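Local atomic coordinates of putative acyl-CoA dehydrogenase (Burkholderia xenovorans, PDB entry 5JSC), a protein that binds flavin-adenine dinucleotide and has the three-domain fold of the acyl-CoA dehydrogenase family, with four chains in its assembly. Residues G36-C41 and L98-G103; A90-R95 and F261-A266; M158-R163 and G173-I178; L214-R219 and A229-A234. One frame throughout, in Å; residues are numbered along the deposited sequence.

Overall arrangement
Contacts 1 and 2 belong to the helical part of the fold, contacts 3 and 4 to the beta-rich middle domain. Helix 88-101 serves both of the first two: it packs on helix 28-44 in contact 1 and on helix 250-286 in contact 2, with the two centres about 13 Å apart. Contact 2 thus joins N-terminal and C-terminal helical domains, and the chain between its segments contains both hairpins, 158-178 and 214-234. Those hairpins lie in series but share one antiparallel sheet, strand 168-179 pairing with strand 228-233; their centres are about 10 Å apart. About 27 Å separates the centres of contacts 2 and 3, and contact 3 reaches the flavin-adenine dinucleotide through W177 and I178.

Contact 1 of 4, residues G36-C41 and L98-G103; sequences GIEAWC and LAKHSG. With SO4 (sulfate ion), chain S.
C41 and H101 form the close centre of this helix-helix contact, with C41 CB 3.5 Å above the plane of the imidazole and over its centre, a CH-pi contact. Beside it, one methyl of L98 does most of the apolar work. L98 CD2 lies 3.7 Å from C41 SG and 3.8 Å from W40 CZ3, while I37 CD1 comes up at about a right angle to the leucine. W69, stacked edge-to-face on W40, and L109 of helix 103-122 extend this packed side.

The other side is polar and looser. E38 has CG anti to its backbone N (chi1 173°) and then bends at chi2. Its OE1 accepts from H101 NE2 at 2.7 Å, near the imidazole plane and on the syn side of the carboxylate, in a fairly straight bond (159°). The K100 amine stays beyond salt-bridge distance of OE1 and is linked to it by a water that donates to E38 OE1 and accepts from K100 NZ at 2.6 Å. R42 makes a salt bridge to OE2. S102, the N-cap residue of helix 103-122, caps A105 N with OG and binds a sulfate, probably from the crystallisation liquor.

With R42 and K100 close by, E38 probably stays ionised, and its carboxylate fixes the turn of the H101 ring while C41 holds one face.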
loop_
_atom_site.group_PDB
_atom_site.type_symbol
_atom_site.label_atom_id
_atom_site.label_comp_id
_atom_site.label_asym_id
_atom_site.label_seq_id
_atom_site.Cartn_x
_atom_site.Cartn_y
_atom_site.Cartn_z
ATOM N N GLY C 36 28.238 20.391 14.198
ATOM C CA GLY C 36 28.836 20.115 15.492
ATOM C C GLY C 36 28.405 18.781 16.066
ATOM O O GLY C 36 29.236 18.021 16.575
ATOM N N ILE C 37 27.107 18.469 15.991
ATOM C CA ILE C 37 26.677 17.196 16.562
ATOM C C ILE C 37 27.163 16.036 15.692
ATOM O O ILE C 37 27.508 14.971 16.213
ATOM C CB ILE C 37 25.149 17.170 16.801
ATOM C CG1 ILE C 37 24.744 15.882 17.522
ATOM C CG2 ILE C 37 24.357 17.351 15.510
ATOM C CD1 ILE C 37 25.328 15.749 18.910
ATOM N N GLU C 38 27.251 16.229 14.370
ATOM C CA GLU C 38 27.826 15.184 13.521
ATOM C C GLU C 38 29.276 14.899 13.893
ATOM O O GLU C 38 29.686 13.732 13.983
ATOM C CB GLU C 38 27.722 15.571 12.045
ATOM C CG GLU C 38 28.448 14.617 11.081
ATOM C CD GLU C 38 27.921 13.181 11.096
ATOM O OE1 GLU C 38 26.770 12.954 11.521
ATOM O OE2 GLU C 38 28.667 12.273 10.663
ATOM N N ALA C 39 30.074 15.951 14.103
ATOM C CA ALA C 39 31.460 15.749 14.506
ATOM C C ALA C 39 31.546 15.057 15.862
ATOM O O ALA C 39 32.416 14.201 16.076
ATOM C CB ALA C 39 32.199 17.089 14.542
ATOM N N TRP C 40 30.659 15.423 16.796
ATOM C CA TRP C 40 30.642 14.744 18.087
ATOM C C TRP C 40 30.359 13.256 17.909
ATOM O O TRP C 40 31.023 12.409 18.517
ATOM C CB TRP C 40 29.610 15.395 19.024
ATOM C CG TRP C 40 29.624 14.779 20.415
ATOM C CD1 TRP C 40 30.344 15.211 21.498
ATOM C CD2 TRP C 40 28.923 13.601 20.849
ATOM N NE1 TRP C 40 30.126 14.380 22.576
ATOM C CE2 TRP C 40 29.260 13.385 22.203
ATOM C CE3 TRP C 40 28.043 12.714 20.225
ATOM C CZ2 TRP C 40 28.750 12.318 22.940
ATOM C CZ3 TRP C 40 27.536 11.649 20.958
ATOM C CH2 TRP C 40 27.893 11.462 22.302
ATOM N N CYS C 41 29.396 12.920 17.050
ATOM C CA CYS C 41 29.076 11.517 16.796
ATOM C C CYS C 41 30.259 10.762 16.204
ATOM O O CYS C 41 30.546 9.629 16.611
ATOM C CB CYS C 41 27.878 11.418 15.859
ATOM S SG CYS C 41 26.329 11.873 16.625
ATOM N N LEU C 98 21.930 12.013 16.070
ATOM C CA LEU C 98 22.287 10.951 17.006
ATOM C C LEU C 98 21.708 9.614 16.562
ATOM O O LEU C 98 22.423 8.608 16.507
ATOM C CB LEU C 98 21.812 11.303 18.412
ATOM C CG LEU C 98 22.628 12.380 19.127
ATOM C CD1 LEU C 98 21.854 12.881 20.344
ATOM C CD2 LEU C 98 24.002 11.862 19.529
ATOM N N ALA C 99 20.418 9.594 16.210
ATOM C CA ALA C 99 19.784 8.343 15.789
ATOM C C ALA C 99 20.456 7.769 14.550
ATOM O O ALA C 99 20.571 6.541 14.406
ATOM C CB ALA C 99 18.298 8.571 15.522
ATOM N N LYS C 100 20.912 8.641 13.642
ATOM C CA LYS C 100 21.598 8.186 12.438
ATOM C C LYS C 100 22.869 7.404 12.764
ATOM O O LYS C 100 23.327 6.607 11.939
ATOM C CB LYS C 100 21.917 9.398 11.550
ATOM C CG LYS C 100 22.501 9.057 10.185
ATOM C CD LYS C 100 22.510 10.268 9.263
ATOM C CE LYS C 100 23.393 11.375 9.794
ATOM N NZ LYS C 100 23.411 12.554 8.872
ATOM N N HIS C 101 23.441 7.604 13.951
ATOM C CA HIS C 101 24.638 6.898 14.385
ATOM C C HIS C 101 24.386 5.858 15.465
ATOM O O HIS C 101 25.068 4.824 15.474
ATOM C CB HIS C 101 25.677 7.889 14.922
ATOM C CG HIS C 101 26.244 8.805 13.886
ATOM N ND1 HIS C 101 27.444 8.555 13.257
ATOM C CD2 HIS C 101 25.797 9.983 13.390
ATOM C CE1 HIS C 101 27.708 9.536 12.410
ATOM N NE2 HIS C 101 26.722 10.413 12.468
ATOM N N SER C 102 23.445 6.106 16.379
ATOM C CA SER C 102 23.309 5.280 17.580
ATOM C C SER C 102 21.935 5.470 18.196
ATOM O O SER C 102 21.598 6.580 18.630
ATOM C CB SER C 102 24.376 5.637 18.607
ATOM O OG SER C 102 24.063 5.061 19.864
ATOM N N GLY C 103 21.159 4.389 18.281
ATOM C CA GLY C 103 19.897 4.472 18.998
ATOM C C GLY C 103 20.072 4.755 20.477
ATOM O O GLY C 103 19.223 5.405 21.088
HETATM S S SO4 S . 23.338 1.451 18.859
HETATM O O1 SO4 S . 24.729 1.403 18.412
HETATM O O2 SO4 S . 23.200 2.499 19.862
HETATM O O3 SO4 S . 22.964 0.160 19.432
HETATM O O4 SO4 S . 22.466 1.761 17.728
HETATM O O HOH W 1 25.050 14.274 9.962
#

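Contact 2 of 4, residues A90-R95 and F261-A266; sequences AVCLLR and FRTSVA
R95 lies alongside V265, both side chains pointing the same way, and its flat guanidinium is used on face and edge alike. S264 O and V265 CA sit over one face. At the edge, S264 OG lies 12° out of the plane and accepts from R95 NH1 at 3.1 Å. The serine hydroxyl, between its backbone N and carbonyl carbon (chi1 86°), donates in turn to F261 O at 2.7 Å, in the carbonyl plane and on a lone pair. A polar relay therefore runs through a fully buried interface, and the arginine's charge is met by a salt bridge from NE to D106. Earlier on the same helix, V91 CG1 rests 3.9 Å from S264 CB, and C92 SG comes 3.6 Å from T263 O. The axes of segments 90-95 and 261-266 come within 8.5 Å and cross at -32°. Helix 28-44 packs on helix 88-101 through L33 and I37, Y319 of helix 298-325 touches C92, and helix 332-356 meets T263, V265 and A266.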
loop_
_atom_site.group_PDB
_atom_site.type_symbol
_atom_site.label_atom_id
_atom_site.label_comp_id
_atom_site.label_asym_id
_atom_site.label_seq_id
_atom_site.Cartn_x
_atom_site.Cartn_y
_atom_site.Cartn_z
ATOM N N ALA C 90 16.484 22.681 16.677
ATOM C CA ALA C 90 17.737 22.182 17.231
ATOM C C ALA C 90 17.562 20.803 17.854
ATOM O O ALA C 90 18.355 19.890 17.586
ATOM C CB ALA C 90 18.290 23.175 18.251
ATOM N N VAL C 91 16.530 20.624 18.694
ATOM C CA VAL C 91 16.314 19.314 19.312
ATOM C C VAL C 91 16.124 18.242 18.242
ATOM O O VAL C 91 16.661 17.128 18.349
ATOM C CB VAL C 91 15.116 19.356 20.279
ATOM C CG1 VAL C 91 14.788 17.938 20.762
ATOM C CG2 VAL C 91 15.428 20.257 21.470
ATOM N N CYS C 92 15.389 18.575 17.179
ATOM C CA CYS C 92 15.171 17.617 16.100
ATOM C C CYS C 92 16.470 17.279 15.372
ATOM O O CYS C 92 16.736 16.105 15.086
ATOM C CB CYS C 92 14.123 18.162 15.131
ATOM S SG CYS C 92 12.448 18.063 15.802
ATOM N N LEU C 93 17.291 18.285 15.057
ATOM C CA LEU C 93 18.563 17.993 14.401
ATOM C C LEU C 93 19.458 17.134 15.289
ATOM O O LEU C 93 20.198 16.272 14.791
ATOM C CB LEU C 93 19.274 19.297 14.021
ATOM C CG LEU C 93 18.684 20.047 12.822
ATOM C CD1 LEU C 93 19.274 21.464 12.735
ATOM C CD2 LEU C 93 18.948 19.285 11.541
ATOM N N LEU C 94 19.426 17.368 16.605
ATOM C CA LEU C 94 20.225 16.550 17.517
ATOM C C LEU C 94 19.755 15.100 17.510
ATOM O O LEU C 94 20.563 14.178 17.350
ATOM C CB LEU C 94 20.179 17.129 18.931
ATOM C CG LEU C 94 20.865 18.493 19.090
ATOM C CD1 LEU C 94 20.601 19.042 20.478
ATOM C CD2 LEU C 94 22.373 18.382 18.831
ATOM N N ARG C 95 18.447 14.873 17.682
ATOM C CA ARG C 95 17.953 13.496 17.666
ATOM C C ARG C 95 18.156 12.846 16.304
ATOM O O ARG C 95 18.539 11.669 16.218
ATOM C CB ARG C 95 16.476 13.449 18.056
ATOM C CG ARG C 95 16.220 13.624 19.537
ATOM C CD ARG C 95 14.849 13.044 19.912
ATOM N NE ARG C 95 14.846 11.576 19.911
ATOM C CZ ARG C 95 13.829 10.831 20.338
ATOM N NH1 ARG C 95 12.721 11.410 20.796
ATOM N NH2 ARG C 95 13.924 9.503 20.322
ATOM N N PHE C 261 7.848 17.057 22.167
ATOM C CA PHE C 261 8.827 16.051 21.801
ATOM C C PHE C 261 8.331 15.029 20.785
ATOM O O PHE C 261 9.155 14.288 20.249
ATOM C CB PHE C 261 9.367 15.394 23.073
ATOM C CG PHE C 261 10.214 16.343 23.879
ATOM C CD1 PHE C 261 11.512 16.617 23.484
ATOM C CD2 PHE C 261 9.690 17.027 24.959
ATOM C CE1 PHE C 261 12.289 17.519 24.178
ATOM C CE2 PHE C 261 10.468 17.933 25.669
ATOM C CZ PHE C 261 11.767 18.183 25.273
ATOM N N ARG C 262 7.038 15.011 20.436
ATOM C CA ARG C 262 6.614 14.120 19.354
ATOM C C ARG C 262 7.341 14.443 18.052
ATOM O O ARG C 262 7.714 13.532 17.307
ATOM C CB ARG C 262 5.097 14.171 19.152
ATOM C CG ARG C 262 4.326 13.196 20.055
ATOM C CD ARG C 262 2.829 13.446 19.994
ATOM N NE ARG C 262 2.117 12.584 20.929
ATOM C CZ ARG C 262 0.840 12.736 21.261
ATOM N NH1 ARG C 262 0.137 13.740 20.747
ATOM N NH2 ARG C 262 0.269 11.891 22.112
ATOM N N THR C 263 7.569 15.729 17.757
ATOM C CA THR C 263 8.317 16.041 16.539
ATOM C C THR C 263 9.748 15.514 16.623
ATOM O O THR C 263 10.326 15.108 15.604
ATOM C CB THR C 263 8.308 17.551 16.283
ATOM O OG1 THR C 263 6.964 18.036 16.394
ATOM C CG2 THR C 263 8.825 17.872 14.880
ATOM N N SER C 264 10.321 15.478 17.829
ATOM C CA SER C 264 11.655 14.917 17.993
ATOM C C SER C 264 11.671 13.404 17.789
ATOM O O SER C 264 12.692 12.870 17.350
ATOM C CB SER C 264 12.226 15.301 19.371
ATOM O OG SER C 264 11.835 14.395 20.395
ATOM N N VAL C 265 10.569 12.698 18.098
ATOM C CA VAL C 265 10.489 11.273 17.765
ATOM C C VAL C 265 10.468 11.096 16.260
ATOM O O VAL C 265 11.077 10.164 15.717
ATOM C CB VAL C 265 9.243 10.616 18.396
ATOM C CG1 VAL C 265 9.108 9.140 17.955
ATOM C CG2 VAL C 265 9.308 10.702 19.901
ATOM N N ALA C 266 9.740 11.972 15.565
ATOM C CA ALA C 266 9.776 11.972 14.109
ATOM C C ALA C 266 11.192 12.185 13.602
ATOM O O ALA C 266 11.623 11.522 12.651
ATOM C CB ALA C 266 8.837 13.043 13.565
#

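Contact 3 of 4, residues M158-R163 and G173-I178; sequences MTLSAR and GDKTWI. With FAD (flavin-adenine dinucleotide), chain M.
Two residues past K175, which packs on L160 at the open end of the beta hairpin of strands 161-165 and 168-179, the W177 indole carries T176 CG2 3.4 Å above one face, offset toward the rim. C1' of the flavin-adenine dinucleotide approaches the indole obliquely. W177 and I178 belong to the pocket of this ligand, I178 CD1 lying 3.7 Å from its O2.

In the hairpin itself, L160 and K175 cross at about a right angle, L160 CD2 being 3.6 Å from K175 CE. The other methyl, CD1, packs on the backbone of G173, 3.4 Å from its N. K175 bends at chi2 (-61°), which turns CD aside; its buried amine ends beside M158 SD and makes a salt bridge to E148 and hydrogen bonds to the carbonyls of L146 and F190. E148 also accepts from L160 N, so one carboxylate holds both the lysine and the backbone just ahead of strand 161-165. A water accepts from D174 N at 3.2 Å and hydrogen-bonds T159 OG1.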
loop_
_atom_site.group_PDB
_atom_site.type_symbol
_atom_site.label_atom_id
_atom_site.label_comp_id
_atom_site.label_asym_id
_atom_site.label_seq_id
_atom_site.Cartn_x
_atom_site.Cartn_y
_atom_site.Cartn_z
ATOM N N MET C 158 -6.036 6.937 33.626
ATOM C CA MET C 158 -4.992 6.376 34.476
ATOM C C MET C 158 -5.514 6.161 35.892
ATOM O O MET C 158 -6.431 6.851 36.349
ATOM C CB MET C 158 -3.769 7.297 34.500
ATOM C CG MET C 158 -4.001 8.594 35.263
ATOM S SD MET C 158 -2.494 9.578 35.401
ATOM C CE MET C 158 -2.277 10.043 33.688
ATOM N N THR C 159 -4.917 5.193 36.600
ATOM C CA THR C 159 -5.387 4.834 37.933
ATOM C C THR C 159 -4.359 4.982 39.045
ATOM O O THR C 159 -4.715 4.765 40.210
ATOM C CB THR C 159 -5.919 3.393 37.956
ATOM O OG1 THR C 159 -4.861 2.474 37.657
ATOM C CG2 THR C 159 -7.036 3.229 36.949
ATOM N N LEU C 160 -3.108 5.344 38.748
ATOM C CA LEU C 160 -2.193 5.665 39.839
ATOM C C LEU C 160 -2.802 6.787 40.669
ATOM O O LEU C 160 -3.169 7.833 40.130
ATOM C CB LEU C 160 -0.817 6.074 39.306
ATOM C CG LEU C 160 0.146 6.541 40.405
ATOM C CD1 LEU C 160 0.699 5.360 41.139
ATOM C CD2 LEU C 160 1.282 7.370 39.842
ATOM N N SER C 161 -2.968 6.551 41.964
ATOM C CA SER C 161 -3.666 7.500 42.819
ATOM C C SER C 161 -2.692 8.365 43.613
ATOM O O SER C 161 -1.610 7.925 44.008
ATOM C CB SER C 161 -4.609 6.775 43.784
ATOM O OG SER C 161 -3.899 5.868 44.608
ATOM N N ALA C 162 -3.092 9.611 43.844
ATOM C CA ALA C 162 -2.352 10.525 44.707
ATOM C C ALA C 162 -3.343 11.095 45.709
ATOM O O ALA C 162 -4.211 11.893 45.344
ATOM C CB ALA C 162 -1.668 11.631 43.904
ATOM N N ARG C 163 -3.214 10.679 46.962
ATOM C CA ARG C 163 -4.132 11.046 48.034
ATOM C C ARG C 163 -3.493 12.108 48.915
ATOM O O ARG C 163 -2.360 11.942 49.370
ATOM C CB ARG C 163 -4.490 9.814 48.866
ATOM C CG ARG C 163 -5.240 10.099 50.144
ATOM C CD ARG C 163 -5.596 8.802 50.864
ATOM N NE ARG C 163 -4.429 7.968 51.166
ATOM C CZ ARG C 163 -3.711 8.065 52.283
ATOM N NH1 ARG C 163 -4.027 8.969 53.199
ATOM N NH2 ARG C 163 -2.673 7.262 52.484
ATOM N N GLY C 173 0.146 2.684 43.220
ATOM C CA GLY C 173 -0.148 2.066 41.943
ATOM C C GLY C 173 1.121 1.910 41.133
ATOM O O GLY C 173 2.228 1.994 41.665
ATOM N N ASP C 174 0.960 1.701 39.829
ATOM C CA ASP C 174 2.080 1.334 38.972
ATOM C C ASP C 174 2.155 2.221 37.742
ATOM O O ASP C 174 1.129 2.624 37.188
ATOM C CB ASP C 174 1.986 -0.137 38.522
ATOM C CG ASP C 174 2.449 -1.115 39.600
ATOM O OD1 ASP C 174 2.137 -0.904 40.780
ATOM O OD2 ASP C 174 3.133 -2.098 39.265
ATOM N N LYS C 175 3.382 2.515 37.316
ATOM C CA LYS C 175 3.676 3.038 35.989
ATOM C C LYS C 175 4.551 2.009 35.297
ATOM O O LYS C 175 5.278 1.269 35.960
ATOM C CB LYS C 175 4.413 4.391 36.046
ATOM C CG LYS C 175 3.606 5.524 36.670
ATOM C CD LYS C 175 2.339 5.791 35.874
ATOM C CE LYS C 175 1.734 7.119 36.273
ATOM N NZ LYS C 175 0.421 7.381 35.594
ATOM N N THR C 176 4.493 1.936 33.970
ATOM C CA THR C 176 5.360 0.967 33.318
ATOM C C THR C 176 5.775 1.457 31.933
ATOM O O THR C 176 5.308 2.490 31.439
ATOM C CB THR C 176 4.704 -0.427 33.272
ATOM O OG1 THR C 176 5.724 -1.403 33.043
ATOM C CG2 THR C 176 3.630 -0.521 32.170
ATOM N N TRP C 177 6.695 0.697 31.327
ATOM C CA TRP C 177 7.412 1.091 30.106
ATOM C C TRP C 177 8.183 2.386 30.311
ATOM O O TRP C 177 8.323 3.180 29.379
ATOM C CB TRP C 177 6.491 1.247 28.883
ATOM C CG TRP C 177 5.427 0.191 28.733
ATOM C CD1 TRP C 177 4.072 0.377 28.809
ATOM C CD2 TRP C 177 5.629 -1.202 28.486
ATOM N NE1 TRP C 177 3.417 -0.828 28.630
ATOM C CE2 TRP C 177 4.354 -1.809 28.438
ATOM C CE3 TRP C 177 6.765 -2.002 28.312
ATOM C CZ2 TRP C 177 4.187 -3.176 28.227
ATOM C CZ3 TRP C 177 6.598 -3.357 28.091
ATOM C CH2 TRP C 177 5.320 -3.933 28.056
ATOM N N ILE C 178 8.681 2.625 31.520
ATOM C CA ILE C 178 9.241 3.936 31.844
ATOM C C ILE C 178 10.697 3.976 31.392
ATOM O O ILE C 178 11.549 3.272 31.942
ATOM C CB ILE C 178 9.108 4.255 33.338
ATOM C CG1 ILE C 178 7.631 4.240 33.746
ATOM C CG2 ILE C 178 9.745 5.616 33.641
ATOM C CD1 ILE C 178 6.732 5.029 32.805
HETATM P PA FAD M . -2.626 0.303 24.352
HETATM O O1A FAD M . -3.025 1.598 24.952
HETATM O O2A FAD M . -3.272 -0.962 24.923
HETATM O O5B FAD M . -2.891 0.388 22.788
HETATM C C5B FAD M . -2.693 -0.781 21.970
HETATM C C4B FAD M . -2.859 -0.323 20.544
HETATM O O4B FAD M . -4.216 0.114 20.350
HETATM C C3B FAD M . -2.043 0.902 20.155
HETATM O O3B FAD M . -0.673 0.601 19.880
HETATM C C2B FAD M . -2.813 1.417 18.936
HETATM O O2B FAD M . -2.415 0.700 17.767
HETATM C C1B FAD M . -4.265 1.051 19.292
HETATM N N9A FAD M . -5.105 2.163 19.722
HETATM C C8A FAD M . -4.897 2.998 20.789
HETATM N N7A FAD M . -5.866 3.855 20.994
HETATM C C5A FAD M . -6.779 3.568 19.988
HETATM C C6A FAD M . -8.033 4.114 19.662
HETATM N N6A FAD M . -8.600 5.126 20.329
HETATM N N1A FAD M . -8.693 3.593 18.603
HETATM C C2A FAD M . -8.118 2.597 17.915
HETATM N N3A FAD M . -6.940 2.001 18.131
HETATM C C4A FAD M . -6.318 2.533 19.192
HETATM N N1 FAD M . 5.541 5.542 28.528
HETATM C C2 FAD M . 5.847 6.484 29.474
HETATM O O2 FAD M . 4.984 6.960 30.231
HETATM N N3 FAD M . 7.141 6.913 29.606
HETATM C C4 FAD M . 8.217 6.481 28.856
HETATM O O4 FAD M . 9.353 6.866 29.116
HETATM C C4X FAD M . 7.889 5.517 27.846
HETATM N N5 FAD M . 8.862 5.012 27.140
HETATM C C5X FAD M . 8.576 3.938 26.311
HETATM C C6 FAD M . 9.630 3.288 25.672
HETATM C C7 FAD M . 9.413 2.144 24.913
HETATM C C7M FAD M . 10.588 1.446 24.277
HETATM C C8 FAD M . 8.103 1.649 24.767
HETATM C C8M FAD M . 7.824 0.407 23.956
HETATM C C9 FAD M . 7.047 2.309 25.388
HETATM C C9A FAD M . 7.272 3.442 26.163
HETATM N N10 FAD M . 6.237 4.072 26.887
HETATM C C10 FAD M . 6.519 5.093 27.761
HETATM C "C1'" FAD M . 4.877 3.521 26.813
HETATM C "C2'" FAD M . 4.133 3.916 25.541
HETATM O "O2'" FAD M . 3.797 5.302 25.557
HETATM C "C3'" FAD M . 2.856 3.084 25.429
HETATM O "O3'" FAD M . 3.285 1.753 25.181
HETATM C "C4'" FAD M . 1.913 3.540 24.317
HETATM O "O4'" FAD M . 1.306 4.777 24.698
HETATM C "C5'" FAD M . 0.848 2.504 24.019
HETATM O "O5'" FAD M . 0.148 2.223 25.249
HETATM P P FAD M . -0.080 0.654 25.601
HETATM O O1P FAD M . 1.199 -0.106 25.512
HETATM O O2P FAD M . -0.793 0.556 26.915
HETATM O O3P FAD M . -1.047 0.130 24.447
HETATM O O HOH W 2 -1.703 2.079 38.171
#

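Contact 4 of 4, residues L214-R219 and A229-A234; sequences LEIAER and ARLHFA
With CG of L214 anti to its backbone N (chi1 175°) and CG of F233 anti to its carbonyl carbon (chi1 -66°), the two side chains run side by side. L214 CD1 stands 3.6 Å above one face of the F233 ring, offset toward the rim. On the same sheet face I216 CD1 meets L231 CD2 at 3.6 Å, and Y187 packs on L214, I216 and L231. Strands 214-219 and 228-233 make an antiparallel hairpin whose E215-H232 pair is hydrogen-bonded both ways. Past I216 the register slips by one: A217 and E218 both face R230 in a classic beta bulge, A217 N giving to R230 O at 2.9 Å and R230 N to E218 O.

On the E215 and H232 face, E215 OE2 lies 3.4 Å from H232 CD2, at the imidazole edge. D174 of the next strand fixes the ring through H232 ND1 and takes a salt bridge from R230 NE. The carboxylates may favour a charged imidazole, though R230 would offset part of this.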
loop_
_atom_site.group_PDB
_atom_site.type_symbol
_atom_site.label_atom_id
_atom_site.label_comp_id
_atom_site.label_asym_id
_atom_site.label_seq_id
_atom_site.Cartn_x
_atom_site.Cartn_y
_atom_site.Cartn_z
ATOM N N LEU C 214 8.903 4.257 46.442
ATOM C CA LEU C 214 9.085 4.140 44.999
ATOM C C LEU C 214 9.964 2.925 44.736
ATOM O O LEU C 214 11.157 2.928 45.057
ATOM C CB LEU C 214 9.702 5.411 44.419
ATOM C CG LEU C 214 10.061 5.356 42.928
ATOM C CD1 LEU C 214 8.861 4.958 42.087
ATOM C CD2 LEU C 214 10.627 6.696 42.449
ATOM N N GLU C 215 9.375 1.875 44.173
ATOM C CA GLU C 215 10.059 0.604 43.994
ATOM C C GLU C 215 10.251 0.329 42.512
ATOM O O GLU C 215 9.357 0.586 41.698
ATOM C CB GLU C 215 9.271 -0.539 44.653
ATOM C CG GLU C 215 8.950 -0.271 46.121
ATOM C CD GLU C 215 8.070 -1.333 46.759
ATOM O OE1 GLU C 215 7.905 -1.296 47.998
ATOM O OE2 GLU C 215 7.539 -2.195 46.033
ATOM N N ILE C 216 11.436 -0.161 42.157
ATOM C CA ILE C 216 11.681 -0.640 40.800
ATOM C C ILE C 216 11.199 -2.087 40.768
ATOM O O ILE C 216 11.897 -3.001 41.213
ATOM C CB ILE C 216 13.152 -0.516 40.398
ATOM C CG1 ILE C 216 13.672 0.898 40.704
ATOM C CG2 ILE C 216 13.316 -0.845 38.933
ATOM C CD1 ILE C 216 12.922 2.022 39.982
ATOM N N ALA C 217 9.975 -2.288 40.283
ATOM C CA ALA C 217 9.340 -3.597 40.397
ATOM C C ALA C 217 9.922 -4.594 39.411
ATOM O O ALA C 217 9.958 -5.800 39.695
ATOM C CB ALA C 217 7.832 -3.463 40.187
ATOM N N GLU C 218 10.384 -4.118 38.261
ATOM C CA GLU C 218 10.793 -4.993 37.177
ATOM C C GLU C 218 11.606 -4.173 36.196
ATOM O O GLU C 218 11.238 -3.037 35.894
ATOM C CB GLU C 218 9.558 -5.599 36.486
ATOM C CG GLU C 218 9.823 -6.467 35.285
ATOM C CD GLU C 218 8.541 -6.831 34.554
ATOM O OE1 GLU C 218 7.450 -6.470 35.050
ATOM O OE2 GLU C 218 8.621 -7.473 33.487
ATOM N N ARG C 219 12.711 -4.737 35.718
ATOM C CA ARG C 219 13.415 -4.162 34.582
ATOM C C ARG C 219 12.898 -4.832 33.318
ATOM O O ARG C 219 12.750 -6.058 33.273
ATOM C CB ARG C 219 14.929 -4.333 34.718
ATOM C CG ARG C 219 15.535 -3.609 35.930
ATOM C CD ARG C 219 15.179 -2.126 35.955
ATOM N NE ARG C 219 15.567 -1.453 34.719
ATOM C CZ ARG C 219 16.778 -0.955 34.494
ATOM N NH1 ARG C 219 17.718 -1.039 35.426
ATOM N NH2 ARG C 219 17.048 -0.373 33.335
ATOM N N ALA C 229 11.688 0.366 32.960
ATOM C CA ALA C 229 11.252 -0.313 34.176
ATOM C C ALA C 229 9.757 -0.151 34.408
ATOM O O ALA C 229 9.106 0.761 33.882
ATOM C CB ALA C 229 12.001 0.188 35.418
ATOM N N ARG C 230 9.230 -1.068 35.219
ATOM C CA ARG C 230 7.935 -0.909 35.860
ATOM C C ARG C 230 8.177 -0.338 37.248
ATOM O O ARG C 230 8.999 -0.862 38.004
ATOM C CB ARG C 230 7.197 -2.249 35.947
ATOM C CG ARG C 230 5.802 -2.179 36.557
ATOM C CD ARG C 230 5.056 -3.493 36.291
ATOM N NE ARG C 230 3.769 -3.568 36.970
ATOM C CZ ARG C 230 2.759 -4.353 36.592
ATOM N NH1 ARG C 230 2.871 -5.132 35.518
ATOM N NH2 ARG C 230 1.623 -4.354 37.285
ATOM N N LEU C 231 7.492 0.756 37.563
ATOM C CA LEU C 231 7.599 1.409 38.858
ATOM C C LEU C 231 6.380 1.056 39.685
ATOM O O LEU C 231 5.252 1.218 39.219
ATOM C CB LEU C 231 7.673 2.925 38.700
ATOM C CG LEU C 231 8.684 3.492 37.716
ATOM C CD1 LEU C 231 8.568 5.000 37.717
ATOM C CD2 LEU C 231 10.080 3.044 38.092
ATOM N N HIS C 232 6.598 0.598 40.910
ATOM C CA HIS C 232 5.506 0.367 41.841
ATOM C C HIS C 232 5.577 1.398 42.957
ATOM O O HIS C 232 6.621 1.557 43.596
ATOM C CB HIS C 232 5.550 -1.044 42.429
ATOM C CG HIS C 232 4.461 -1.301 43.424
ATOM N ND1 HIS C 232 3.131 -1.352 43.069
ATOM C CD2 HIS C 232 4.502 -1.490 44.763
ATOM C CE1 HIS C 232 2.398 -1.577 44.146
ATOM N NE2 HIS C 232 3.206 -1.665 45.187
ATOM N N PHE C 233 4.473 2.098 43.183
ATOM C CA PHE C 233 4.381 3.110 44.225
ATOM C C PHE C 233 3.624 2.495 45.390
ATOM O O PHE C 233 2.426 2.212 45.278
ATOM C CB PHE C 233 3.677 4.362 43.709
ATOM C CG PHE C 233 4.448 5.097 42.644
ATOM C CD1 PHE C 233 4.496 4.615 41.344
ATOM C CD2 PHE C 233 5.116 6.273 42.945
ATOM C CE1 PHE C 233 5.199 5.292 40.363
ATOM C CE2 PHE C 233 5.828 6.957 41.971
ATOM C CZ PHE C 233 5.865 6.468 40.677
ATOM N N ALA C 234 4.322 2.286 46.500
ATOM C CA ALA C 234 3.766 1.651 47.690
ATOM C C ALA C 234 3.680 2.706 48.787
ATOM O O ALA C 234 4.543 2.797 49.660
ATOM C CB ALA C 234 4.625 0.451 48.114
#